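Local coordinates for protein putative ADP-Ribosyltransferase Scabin (Streptomyces scabiei 87.22, PDB 5EWY) that probably transfers ADP-ribose from NAD+ to DNA as a toxin of a plant-pathogenic Streptomyces, at residues D123-W128 with R183-S188. Residues are numbered along the deposited sequence; the frame is centred on the assembly and turned at random.
Sequences DLYKTW and RTEKMS. With 5TQ (4-(8-fluoranyl-6-oxidanylidene-1,3,4,5-tetrahydrobenzo[c][1,6]naphthyridin-2-yl)butanoic acid), chain B.
Lys126 runs straight from CG to CE, and a turn at the last torsion (chi4 -74°) brings NZ onto the backbone of Arg183. Tyr125 has CG between its backbone N and carbonyl carbon (chi1 75°), and its ring reaches the same carbonyl. Lys126 NZ donates to Arg183 O at 2.7 Å, with the nitrogen tilted 16° from the carbonyl plane. It also donates to Tyr125 OH at 3.1 Å. One ammonium thus ties the phenol to the carbonyl just before strand 184-192. Lys126 CG lies over one face of the tyrosine ring, toward the rim. Tyr125 CE1 lies 3.4 Å from Arg183 O, and Thr184 CA meets the ring edge. Glu185 CG makes an off-centre CH-pi contact, 3.8 Å from Tyr125 CZ. Glu185 OE2 is hydrogen-bonded to Tyr136 OH and Asn134 ND2. Arg183 CD packs 3.6 Å from Lys126 O. Leu124 of the 3-10 turn and Trp128 just after it line the inhibitor pocket; Trp128 CZ2 is 3.3 Å from 5TQ C05, with the ligand over one indole face. The contact joins this turn, between strands 115-119 and 133-137, to outer strand 184-192; at its start Arg183 and Thr184 both face Asp179 of strand 172-179, as in a G1 beta bulge.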
ATOM      1  N   ASP A 123       1.423  12.613   1.985  1.00 15.96           N
ATOM      2  CA  ASP A 123       1.688  13.236   3.285  1.00 15.24           C
ATOM      3  C   ASP A 123       1.115  12.482   4.485  1.00 15.51           C
ATOM      4  O   ASP A 123       1.223  12.980   5.608  1.00 17.43           O
ATOM      5  CB  ASP A 123       1.151  14.668   3.301  1.00 14.93           C
ATOM      6  CG  ASP A 123       1.831  15.545   2.305  1.00 18.77           C
ATOM      7  OD1 ASP A 123       3.009  15.324   1.987  1.00 18.44           O
ATOM      8  OD2 ASP A 123       1.143  16.450   1.823  1.00 30.40           O
ATOM      9  N   LEU A 124       0.499  11.321   4.284  1.00 14.54           N
ATOM     10  CA  LEU A 124      -0.121  10.660   5.420  1.00 13.48           C
ATOM     11  C   LEU A 124       0.926  10.260   6.444  1.00 14.90           C
ATOM     12  O   LEU A 124       0.608  10.098   7.632  1.00 15.43           O
ATOM     13  CB  LEU A 124      -0.933   9.448   4.949  1.00 14.40           C
ATOM     14  CG  LEU A 124      -1.865   8.872   6.050  1.00 15.32           C
ATOM     15  CD1 LEU A 124      -2.992   9.821   6.286  1.00 19.68           C
ATOM     16  CD2 LEU A 124      -2.404   7.561   5.583  1.00 16.05           C
ATOM     17  N   TYR A 125       2.169  10.097   6.031  1.00 14.14           N
ATOM     18  CA  TYR A 125       3.246   9.765   6.959  1.00 17.91           C
ATOM     19  C   TYR A 125       3.316  10.748   8.119  1.00 17.47           C
ATOM     20  O   TYR A 125       3.758  10.378   9.215  1.00 18.96           O
ATOM     21  CB  TYR A 125       4.604   9.712   6.221  1.00 17.68           C
ATOM     22  CG  TYR A 125       5.180  11.063   5.864  1.00 16.67           C
ATOM     23  CD1 TYR A 125       6.019  11.748   6.725  1.00 18.80           C
ATOM     24  CD2 TYR A 125       4.909  11.642   4.631  1.00 16.27           C
ATOM     25  CE1 TYR A 125       6.522  12.982   6.390  1.00 17.86           C
ATOM     26  CE2 TYR A 125       5.413  12.875   4.292  1.00 17.50           C
ATOM     27  CZ  TYR A 125       6.240  13.532   5.161  1.00 17.15           C
ATOM     28  OH  TYR A 125       6.747  14.780   4.907  1.00 18.36           O
ATOM     29  N   LYS A 126       2.872  11.993   7.917  1.00 17.06           N
ATOM     30  CA  LYS A 126       2.928  12.999   8.971  1.00 18.32           C
ATOM     31  C   LYS A 126       2.006  12.660  10.132  1.00 19.30           C
ATOM     32  O   LYS A 126       2.183  13.221  11.221  1.00 22.64           O
ATOM     33  CB  LYS A 126       2.565  14.374   8.399  1.00 18.52           C
ATOM     34  CG  LYS A 126       3.526  14.864   7.320  1.00 18.86           C
ATOM     35  CD  LYS A 126       3.125  16.231   6.829  1.00 19.98           C
ATOM     36  CE  LYS A 126       4.112  16.735   5.773  1.00 22.99           C
ATOM     37  NZ  LYS A 126       5.387  17.156   6.391  1.00 23.19           N
ATOM     38  N   THR A 127       1.023  11.776   9.919  1.00 19.21           N
ATOM     39  CA  THR A 127       0.111  11.383  10.986  1.00 18.94           C
ATOM     40  C   THR A 127       0.579  10.159  11.738  1.00 20.97           C
ATOM     41  O   THR A 127      -0.012   9.851  12.778  1.00 26.26           O
ATOM     42  CB  THR A 127      -1.296  11.092  10.440  1.00 22.02           C
ATOM     43  OG1 THR A 127      -1.327   9.852   9.716  1.00 22.75           O
ATOM     44  CG2 THR A 127      -1.804  12.215   9.591  1.00 25.62           C
ATOM     45  N   TRP A 128       1.563   9.438  11.217  1.00 29.70           N
ATOM     46  CA  TRP A 128       2.018   8.185  11.804  1.00 37.28           C
ATOM     47  C   TRP A 128       3.262   8.484  12.624  1.00 53.70           C
ATOM     48  O   TRP A 128       4.353   8.657  12.072  1.00 58.57           O
ATOM     49  CB  TRP A 128       2.319   7.171  10.710  1.00 33.14           C
ATOM     50  CG  TRP A 128       1.106   6.645  10.035  1.00 25.21           C
ATOM     51  CD1 TRP A 128       0.657   6.948   8.783  1.00 25.04           C
ATOM     52  CD2 TRP A 128       0.173   5.716  10.576  1.00 26.00           C
ATOM     53  NE1 TRP A 128      -0.504   6.261   8.518  1.00 30.09           N
ATOM     54  CE2 TRP A 128      -0.815   5.488   9.601  1.00 34.48           C
ATOM     55  CE3 TRP A 128       0.084   5.042  11.796  1.00 30.52           C
ATOM     56  CZ2 TRP A 128      -1.883   4.627   9.816  1.00 35.57           C
ATOM     57  CZ3 TRP A 128      -0.975   4.183  12.002  1.00 44.27           C
ATOM     58  CH2 TRP A 128      -1.935   3.977  11.017  1.00 43.42           C
ATOM     59  N   ARG A 183       8.356  15.898  11.367  1.00 21.62           N
ATOM     60  CA  ARG A 183       7.449  15.149  10.487  1.00 21.80           C
ATOM     61  C   ARG A 183       7.664  15.538   9.024  1.00 18.86           C
ATOM     62  O   ARG A 183       6.716  15.787   8.284  1.00 21.29           O
ATOM     63  CB  ARG A 183       5.988  15.365  10.895  1.00 25.43           C
ATOM     64  CG  ARG A 183       5.688  14.962  12.337  1.00 27.02           C
ATOM     65  CD  ARG A 183       4.365  15.521  12.839  1.00 31.42           C
ATOM     66  NE  ARG A 183       4.236  16.969  12.672  1.00 31.54           N
ATOM     67  CZ  ARG A 183       4.835  17.882  13.424  1.00 35.45           C
ATOM     68  NH1 ARG A 183       5.615  17.524  14.443  1.00 38.84           N
ATOM     69  NH2 ARG A 183       4.649  19.171  13.155  1.00 45.60           N
ATOM     70  N   THR A 184       8.919  15.544   8.598  1.00 17.88           N
ATOM     71  CA  THR A 184       9.259  15.868   7.221  1.00 17.01           C
ATOM     72  C   THR A 184      10.173  14.791   6.669  1.00 20.16           C
ATOM     73  O   THR A 184      10.856  14.091   7.403  1.00 22.73           O
ATOM     74  CB  THR A 184       9.967  17.224   7.146  1.00 19.76           C
ATOM     75  OG1 THR A 184      11.154  17.187   7.942  1.00 23.72           O
ATOM     76  CG2 THR A 184       9.056  18.355   7.557  1.00 21.73           C
ATOM     77  N   GLU A 185      10.210  14.662   5.352  1.00 17.56           N
ATOM     78  CA  GLU A 185      11.106  13.696   4.732  1.00 18.32           C
ATOM     79  C   GLU A 185      12.524  14.247   4.660  1.00 20.22           C
ATOM     80  O   GLU A 185      12.729  15.433   4.379  1.00 21.16           O
ATOM     81  CB  GLU A 185      10.630  13.322   3.324  1.00 16.11           C
ATOM     82  CG  GLU A 185       9.364  12.528   3.312  1.00 16.69           C
ATOM     83  CD  GLU A 185       8.819  12.263   1.913  1.00 17.97           C
ATOM     84  OE1 GLU A 185       8.536  13.226   1.157  1.00 19.52           O
ATOM     85  OE2 GLU A 185       8.662  11.062   1.588  1.00 17.49           O
ATOM     86  N   LYS A 186      13.497  13.373   4.916  1.00 19.47           N
ATOM     87  CA  LYS A 186      14.915  13.702   4.807  1.00 22.28           C
ATOM     88  C   LYS A 186      15.328  13.344   3.385  1.00 21.33           C
ATOM     89  O   LYS A 186      15.787  12.242   3.096  1.00 20.08           O
ATOM     90  CB  LYS A 186      15.729  12.967   5.855  1.00 25.61           C
ATOM     91  CG  LYS A 186      15.277  13.287   7.281  1.00 26.31           C
ATOM     92  CD  LYS A 186      16.242  12.750   8.325  1.00 30.96           C
ATOM     93  CE  LYS A 186      16.256  11.240   8.365  1.00 50.66           C
ATOM     94  NZ  LYS A 186      17.107  10.730   9.485  1.00 63.38           N
ATOM     95  N   MET A 187      15.121  14.284   2.475  1.00 19.86           N
ATOM     96  CA  MET A 187      15.164  13.949   1.055  1.00 18.92           C
ATOM     97  C   MET A 187      16.562  13.625   0.549  1.00 23.28           C
ATOM     98  O   MET A 187      16.676  12.919  -0.457  1.00 22.76           O
ATOM     99  CB  MET A 187      14.475  15.032   0.229  1.00 23.16           C
ATOM    100  CG  MET A 187      12.970  15.085   0.525  1.00 21.46           C
ATOM    101  SD  MET A 187      12.032  15.955  -0.727  1.00 21.02           S
ATOM    102  CE  MET A 187      12.129  14.756  -2.069  1.00 31.86           C
ATOM    103  N   SER A 188      17.627  14.070   1.217  1.00 20.32           N
ATOM    104  CA  SER A 188      18.951  13.641   0.801  1.00 22.53           C
ATOM    105  C   SER A 188      19.268  12.220   1.238  1.00 25.66           C
ATOM    106  O   SER A 188      20.319  11.687   0.863  1.00 27.61           O
ATOM    107  CB  SER A 188      20.016  14.579   1.359  1.00 27.94           C
ATOM    108  OG  SER A 188      19.907  15.861   0.783  1.00 26.12           O
TER
HETATM  109  N12 5TQ B 301      -0.354   0.467  10.131  1.00 27.46           N
HETATM  110  C13 5TQ B 301       0.958   0.682  10.034  1.00 35.37           C
HETATM  111  C15 5TQ B 301      -0.902  -0.345  11.264  1.00 29.38           C
HETATM  112  C17 5TQ B 301      -0.194  -2.778  11.050  1.00 39.96           C
HETATM  113  C01 5TQ B 301      -1.937   3.908   5.291  1.00 19.58           C
HETATM  114  C02 5TQ B 301      -3.315   3.766   5.380  1.00 19.63           C
HETATM  115  C03 5TQ B 301      -3.893   3.007   6.392  1.00 21.12           C
HETATM  116  C04 5TQ B 301      -3.079   2.362   7.314  1.00 22.44           C
HETATM  117  C05 5TQ B 301      -1.679   2.506   7.261  1.00 20.36           C
HETATM  118  C06 5TQ B 301      -1.117   3.274   6.226  1.00 19.35           C
HETATM  119  C07 5TQ B 301       0.329   3.444   6.164  1.00 19.41           C
HETATM  120  C08 5TQ B 301      -0.808   1.853   8.210  1.00 20.85           C
HETATM  121  C09 5TQ B 301       0.592   2.062   8.063  1.00 23.81           C
HETATM  122  N10 5TQ B 301       1.111   2.813   7.060  1.00 18.61           N
HETATM  123  C11 5TQ B 301      -1.230   1.057   9.285  1.00 25.78           C
HETATM  124  C14 5TQ B 301       1.475   1.412   9.015  1.00 22.58           C
HETATM  125  C16 5TQ B 301      -0.018  -1.468  11.790  1.00 39.05           C
HETATM  126  C18 5TQ B 301       0.686  -2.838   9.818  1.00 44.55           C
HETATM  127  O19 5TQ B 301       0.854   4.138   5.255  1.00 17.62           O
HETATM  128  F20 5TQ B 301      -4.090   4.384   4.488  1.00 21.50           F
HETATM  129  O21 5TQ B 301       1.341  -3.888   9.584  1.00 32.28           O
HETATM  130  O22 5TQ B 301       0.753  -1.853   9.062  1.00 26.11           O